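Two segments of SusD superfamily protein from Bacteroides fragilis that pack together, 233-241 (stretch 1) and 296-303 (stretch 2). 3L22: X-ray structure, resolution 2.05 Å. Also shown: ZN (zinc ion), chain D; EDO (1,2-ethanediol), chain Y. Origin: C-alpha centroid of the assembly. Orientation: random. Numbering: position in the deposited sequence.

Stretch 1 233-241: PEDVTLIYK
Stretch 2 296-303: DKRIIAFK

Stretch 2 is a short helix, 297-302, with one flanking residue at each end, and stretch 1 is an irregular segment laid against it: a type I turn from Asp235 to Leu238 runs into a 3-10 segment at 238-240. In the register, the nearest CA atoms are those of Val236 and Arg298 (6.8 Å) and of Thr237 and Ala301 (7.0 Å), three residues further along the helix. The contact buries 344 Å² in total.

Each stretch also carries its own internal hydrogen bonds. Asp235, with chi1 at t, accepts at OD1 from Thr237 N (2.8 Å) and Thr237 OG1 (2.6 Å), while Tyr240 N closes on Thr237 O at 3.2 Å. In stretch 2, Asp296 is the N-cap: its OD1 accepts from Arg298 N at 2.9 Å, and its carboxylate also forms a salt bridge with the guanidinium, Arg298 NH2 to Asp296 OD2 at 2.9 Å. Phi/psi is -55/-35 at Lys297 and -78/-40 at Ala301.

Polar bonding across the stretches centres on Lys297. Its side chain, m at chi1 and t thereafter, extends so that NZ donates to Glu234 O (2.7 Å) and forms a salt bridge with Glu234 OE1 (2.8 Å). Glu234, m at chi1 and chi2, also binds the zinc ion through OE2 at 2.3 Å, so its two carboxylate oxygens serve different cations.

Apolar packing follows. Val236 (chi1 m) points toward the helix, placing CG2 4.0 Å from Ala301 CB and 3.9 Å from Phe302 CZ. The small Ala301 side chain also meets Thr237, CB to CG2 at 3.6 Å.

Phe302 (chi1 -49°, chi2 -50°) has Val236 O at its ring edge, 3.5 Å from CZ. Tyr240 (chi1 -44°, chi2 -78°) brings CE2 to 3.5 Å from Phe302 CZ; the rings pair obliquely, centroids 5.3 Å apart and planes at 80°. An ethanediol lies alongside, its O1 donating to Ala301 O at 3.1 Å.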

ATOM      1  N   PRO A 233      -5.674   9.157  17.447  1.00 15.25           N
ATOM      2  CA  PRO A 233      -6.046  10.517  17.876  1.00 15.27           C
ATOM      3  C   PRO A 233      -7.500  10.863  17.487  1.00 15.46           C
ATOM      4  O   PRO A 233      -8.019  10.350  16.504  1.00 15.16           O
ATOM      5  CB  PRO A 233      -5.067  11.393  17.103  1.00 15.71           C
ATOM      6  CG  PRO A 233      -3.905  10.473  16.763  1.00 15.03           C
ATOM      7  CD  PRO A 233      -4.509   9.154  16.553  1.00 14.10           C
ATOM      8  N   GLU A 234      -8.141  11.732  18.247  1.00 15.13           N
ATOM      9  CA  GLU A 234      -9.510  12.152  17.936  1.00 16.27           C
ATOM     10  C   GLU A 234      -9.646  13.002  16.649  1.00 15.85           C
ATOM     11  O   GLU A 234     -10.730  13.101  16.066  1.00 16.81           O
ATOM     12  CB  GLU A 234     -10.098  12.932  19.118  1.00 15.82           C
ATOM     13  CG  GLU A 234     -10.306  12.063  20.352  1.00 20.12           C
ATOM     14  CD  GLU A 234     -11.417  10.991  20.187  1.00 22.76           C
ATOM     15  OE1 GLU A 234     -12.204  10.945  19.202  1.00 23.06           O
ATOM     16  OE2 GLU A 234     -11.495  10.175  21.091  1.00 29.30           O
ATOM     17  N   ASP A 235      -8.567  13.643  16.244  1.00 16.14           N
ATOM     18  CA  ASP A 235      -8.561  14.511  15.066  1.00 16.24           C
ATOM     19  C   ASP A 235      -8.057  13.678  13.882  1.00 15.54           C
ATOM     20  O   ASP A 235      -6.870  13.344  13.812  1.00 16.74           O
ATOM     21  CB  ASP A 235      -7.650  15.712  15.346  1.00 16.05           C
ATOM     22  CG  ASP A 235      -7.561  16.716  14.177  1.00 18.57           C
ATOM     23  OD1 ASP A 235      -7.926  16.453  13.010  1.00 16.57           O
ATOM     24  OD2 ASP A 235      -7.077  17.824  14.451  1.00 20.43           O
ATOM     25  N   VAL A 236      -8.928  13.413  12.915  1.00 14.05           N
ATOM     26  CA  VAL A 236      -8.554  12.599  11.733  1.00 13.35           C
ATOM     27  C   VAL A 236      -7.718  13.358  10.674  1.00 13.32           C
ATOM     28  O   VAL A 236      -7.334  12.761   9.679  1.00 13.79           O
ATOM     29  CB  VAL A 236      -9.816  12.009  11.065  1.00 12.92           C
ATOM     30  CG1 VAL A 236     -10.630  11.191  12.102  1.00 12.07           C
ATOM     31  CG2 VAL A 236     -10.680  13.129  10.398  1.00 10.42           C
ATOM     32  N   THR A 237      -7.478  14.666  10.857  1.00 13.25           N
ATOM     33  CA  THR A 237      -6.751  15.480   9.874  1.00 13.51           C
ATOM     34  C   THR A 237      -5.236  15.583  10.143  1.00 13.84           C
ATOM     35  O   THR A 237      -4.501  16.120   9.316  1.00 13.36           O
ATOM     36  CB  THR A 237      -7.340  16.900   9.749  1.00 13.58           C
ATOM     37  OG1 THR A 237      -7.042  17.666  10.913  1.00 11.58           O
ATOM     38  CG2 THR A 237      -8.903  16.854   9.558  1.00 14.18           C
ATOM     39  N   LEU A 238      -4.769  15.068  11.276  1.00 13.63           N
ATOM     40  CA  LEU A 238      -3.392  15.340  11.723  1.00 14.36           C
ATOM     41  C   LEU A 238      -2.328  14.900  10.738  1.00 14.21           C
ATOM     42  O   LEU A 238      -1.368  15.623  10.502  1.00 14.71           O
ATOM     43  CB  LEU A 238      -3.115  14.721  13.085  1.00 13.99           C
ATOM     44  CG  LEU A 238      -3.888  15.265  14.277  1.00 14.62           C
ATOM     45  CD1 LEU A 238      -3.579  14.346  15.481  1.00 12.61           C
ATOM     46  CD2 LEU A 238      -3.526  16.753  14.549  1.00 12.45           C
ATOM     47  N   ILE A 239      -2.531  13.749  10.125  1.00 14.40           N
ATOM     48  CA  ILE A 239      -1.478  13.140   9.322  1.00 14.40           C
ATOM     49  C   ILE A 239      -1.293  13.792   7.954  1.00 15.14           C
ATOM     50  O   ILE A 239      -0.291  13.495   7.308  1.00 13.80           O
ATOM     51  CB  ILE A 239      -1.633  11.617   9.147  1.00 14.17           C
ATOM     52  CG1 ILE A 239      -2.917  11.230   8.392  1.00 15.14           C
ATOM     53  CG2 ILE A 239      -1.587  10.924  10.492  1.00 12.55           C
ATOM     54  CD1 ILE A 239      -2.992   9.710   8.063  1.00 14.53           C
ATOM     55  N   TYR A 240      -2.221  14.676   7.542  1.00 14.27           N
ATOM     56  CA  TYR A 240      -2.137  15.356   6.253  1.00 14.44           C
ATOM     57  C   TYR A 240      -1.594  16.789   6.370  1.00 15.10           C
ATOM     58  O   TYR A 240      -1.557  17.503   5.380  1.00 16.17           O
ATOM     59  CB  TYR A 240      -3.515  15.369   5.538  1.00 14.25           C
ATOM     60  CG  TYR A 240      -4.210  14.033   5.630  1.00 13.66           C
ATOM     61  CD1 TYR A 240      -3.847  12.964   4.807  1.00 12.70           C
ATOM     62  CD2 TYR A 240      -5.186  13.820   6.572  1.00 13.34           C
ATOM     63  CE1 TYR A 240      -4.477  11.702   4.922  1.00 13.72           C
ATOM     64  CE2 TYR A 240      -5.805  12.579   6.694  1.00 13.26           C
ATOM     65  CZ  TYR A 240      -5.449  11.526   5.888  1.00 15.08           C
ATOM     66  OH  TYR A 240      -6.097  10.312   6.107  1.00 15.21           O
ATOM     67  N   LYS A 241      -1.208  17.207   7.571  1.00 15.01           N
ATOM     68  CA  LYS A 241      -0.610  18.519   7.789  1.00 14.72           C
ATOM     69  C   LYS A 241       0.594  18.418   8.711  1.00 13.58           C
ATOM     70  O   LYS A 241       0.789  17.397   9.386  1.00 11.49           O
ATOM     71  CB  LYS A 241      -1.628  19.490   8.306  1.00 16.18           C
ATOM     72  CG  LYS A 241      -2.358  19.113   9.588  1.00 20.75           C
ATOM     73  CD  LYS A 241      -3.650  20.007   9.587  1.00 25.51           C
ATOM     74  CE  LYS A 241      -4.599  19.813  10.761  1.00 28.37           C
ATOM     75  NZ  LYS A 241      -6.048  20.318  10.352  1.00 28.23           N
ATOM     76  N   ASP A 296     -20.014  12.415  10.652  1.00 13.48           N
ATOM     77  CA  ASP A 296     -18.805  11.579  10.653  1.00 12.60           C
ATOM     78  C   ASP A 296     -17.612  12.511  10.436  1.00 12.10           C
ATOM     79  O   ASP A 296     -17.607  13.282   9.493  1.00 11.91           O
ATOM     80  CB  ASP A 296     -18.927  10.534   9.525  1.00 13.02           C
ATOM     81  CG  ASP A 296     -17.790   9.492   9.471  1.00 13.59           C
ATOM     82  OD1 ASP A 296     -16.595   9.821   9.639  1.00 16.30           O
ATOM     83  OD2 ASP A 296     -18.106   8.314   9.113  1.00 14.05           O
ATOM     84  N   LYS A 297     -16.591  12.415  11.277  1.00 12.02           N
ATOM     85  CA  LYS A 297     -15.377  13.270  11.146  1.00 12.70           C
ATOM     86  C   LYS A 297     -14.698  13.208   9.791  1.00 12.92           C
ATOM     87  O   LYS A 297     -14.178  14.208   9.330  1.00 13.57           O
ATOM     88  CB  LYS A 297     -14.355  12.931  12.237  1.00 12.89           C
ATOM     89  CG  LYS A 297     -14.815  13.304  13.652  1.00 14.19           C
ATOM     90  CD  LYS A 297     -13.682  13.058  14.677  1.00 15.47           C
ATOM     91  CE  LYS A 297     -14.157  13.106  16.124  1.00 14.08           C
ATOM     92  NZ  LYS A 297     -13.154  12.413  17.038  1.00 15.76           N
ATOM     93  N   ARG A 298     -14.706  12.025   9.164  1.00 13.65           N
ATOM     94  CA  ARG A 298     -14.092  11.798   7.890  1.00 13.81           C
ATOM     95  C   ARG A 298     -14.874  12.461   6.745  1.00 14.20           C
ATOM     96  O   ARG A 298     -14.279  12.956   5.790  1.00 14.21           O
ATOM     97  CB  ARG A 298     -13.951  10.310   7.664  1.00 14.16           C
ATOM     98  CG  ARG A 298     -13.070   9.632   8.724  1.00 14.21           C
ATOM     99  CD  ARG A 298     -13.241   8.141   8.784  1.00 14.18           C
ATOM    100  NE  ARG A 298     -14.595   7.773   9.202  1.00 12.84           N
ATOM    101  CZ  ARG A 298     -14.956   6.545   9.557  1.00 12.77           C
ATOM    102  NH1 ARG A 298     -14.082   5.537   9.549  1.00 12.24           N
ATOM    103  NH2 ARG A 298     -16.223   6.305   9.894  1.00 12.39           N
ATOM    104  N   ILE A 299     -16.198  12.491   6.878  1.00 13.68           N
ATOM    105  CA  ILE A 299     -17.082  13.161   5.936  1.00 13.88           C
ATOM    106  C   ILE A 299     -16.889  14.686   6.071  1.00 13.63           C
ATOM    107  O   ILE A 299     -16.621  15.357   5.074  1.00 11.58           O
ATOM    108  CB  ILE A 299     -18.562  12.710   6.132  1.00 14.35           C
ATOM    109  CG1 ILE A 299     -18.695  11.187   5.869  1.00 16.21           C
ATOM    110  CG2 ILE A 299     -19.551  13.551   5.275  1.00 13.85           C
ATOM    111  CD1 ILE A 299     -18.161  10.670   4.564  1.00 19.14           C
ATOM    112  N   ILE A 300     -16.924  15.192   7.307  1.00 13.30           N
ATOM    113  CA  ILE A 300     -16.702  16.611   7.585  1.00 13.66           C
ATOM    114  C   ILE A 300     -15.340  17.024   7.033  1.00 14.15           C
ATOM    115  O   ILE A 300     -15.259  18.004   6.358  1.00 13.51           O
ATOM    116  CB  ILE A 300     -16.743  16.937   9.087  1.00 14.31           C
ATOM    117  CG1 ILE A 300     -18.146  16.670   9.665  1.00 15.99           C
ATOM    118  CG2 ILE A 300     -16.332  18.439   9.354  1.00 13.78           C
ATOM    119  CD1 ILE A 300     -18.237  16.735  11.184  1.00 16.32           C
ATOM    120  N   ALA A 301     -14.291  16.231   7.270  1.00 13.86           N
ATOM    121  CA  ALA A 301     -12.929  16.655   6.879  1.00 14.51           C
ATOM    122  C   ALA A 301     -12.682  16.473   5.392  1.00 14.43           C
ATOM    123  O   ALA A 301     -12.061  17.324   4.769  1.00 13.71           O
ATOM    124  CB  ALA A 301     -11.842  15.884   7.695  1.00 13.42           C
ATOM    125  N   PHE A 302     -13.165  15.370   4.824  1.00 14.28           N
ATOM    126  CA  PHE A 302     -12.675  14.940   3.511  1.00 15.15           C
ATOM    127  C   PHE A 302     -13.673  14.905   2.353  1.00 15.15           C
ATOM    128  O   PHE A 302     -13.232  14.784   1.189  1.00 14.70           O
ATOM    129  CB  PHE A 302     -12.031  13.552   3.622  1.00 15.80           C
ATOM    130  CG  PHE A 302     -11.047  13.435   4.736  1.00 14.02           C
ATOM    131  CD1 PHE A 302     -10.042  14.366   4.898  1.00 15.15           C
ATOM    132  CD2 PHE A 302     -11.117  12.373   5.614  1.00 13.46           C
ATOM    133  CE1 PHE A 302      -9.137  14.253   5.956  1.00 14.58           C
ATOM    134  CE2 PHE A 302     -10.197  12.232   6.632  1.00 13.22           C
ATOM    135  CZ  PHE A 302      -9.238  13.178   6.827  1.00 14.63           C
ATOM    136  N   LYS A 303     -14.980  14.982   2.632  1.00 15.18           N
ATOM    137  CA  LYS A 303     -15.962  14.953   1.542  1.00 15.36           C
ATOM    138  C   LYS A 303     -16.162  16.380   1.055  1.00 15.90           C
ATOM    139  O   LYS A 303     -16.961  17.122   1.582  1.00 16.16           O
ATOM    140  CB  LYS A 303     -17.282  14.292   1.968  1.00 15.13           C
ATOM    141  CG  LYS A 303     -18.325  14.175   0.830  1.00 16.33           C
ATOM    142  CD  LYS A 303     -19.522  13.361   1.235  1.00 17.38           C
ATOM    143  CE  LYS A 303     -20.490  13.126   0.081  1.00 18.97           C
ATOM    144  NZ  LYS A 303     -21.151  14.382  -0.330  1.00 18.44           N
TER
HETATM  145 ZN    ZN D   3     -13.312   8.771  21.224  1.00 49.92          ZN
HETATM  146  C1  EDO Y 465      -8.409  17.704   5.883  1.00 59.09           C
HETATM  147  O1  EDO Y 465      -9.479  18.692   5.934  1.00 58.72           O
HETATM  148  C2  EDO Y 465      -6.960  18.223   5.798  1.00 58.37           C
HETATM  149  O2  EDO Y 465      -6.206  17.526   4.776  1.00 57.17           O
HETATM  150  O   HOH W   1     -14.442   9.657  19.297  1.00 20.12           O
HETATM  151  O   HOH W   2     -12.231   7.713  23.047  1.00 35.85           O
HETATM  152  O   HOH W   3     -12.153   7.306  19.790  1.00 28.09           O
HETATM  153  O   HOH W   4     -15.243   7.266  21.301  1.00 44.27           O
HETATM  154  O   HOH W   5     -14.778  10.475  22.064  1.00 38.07           O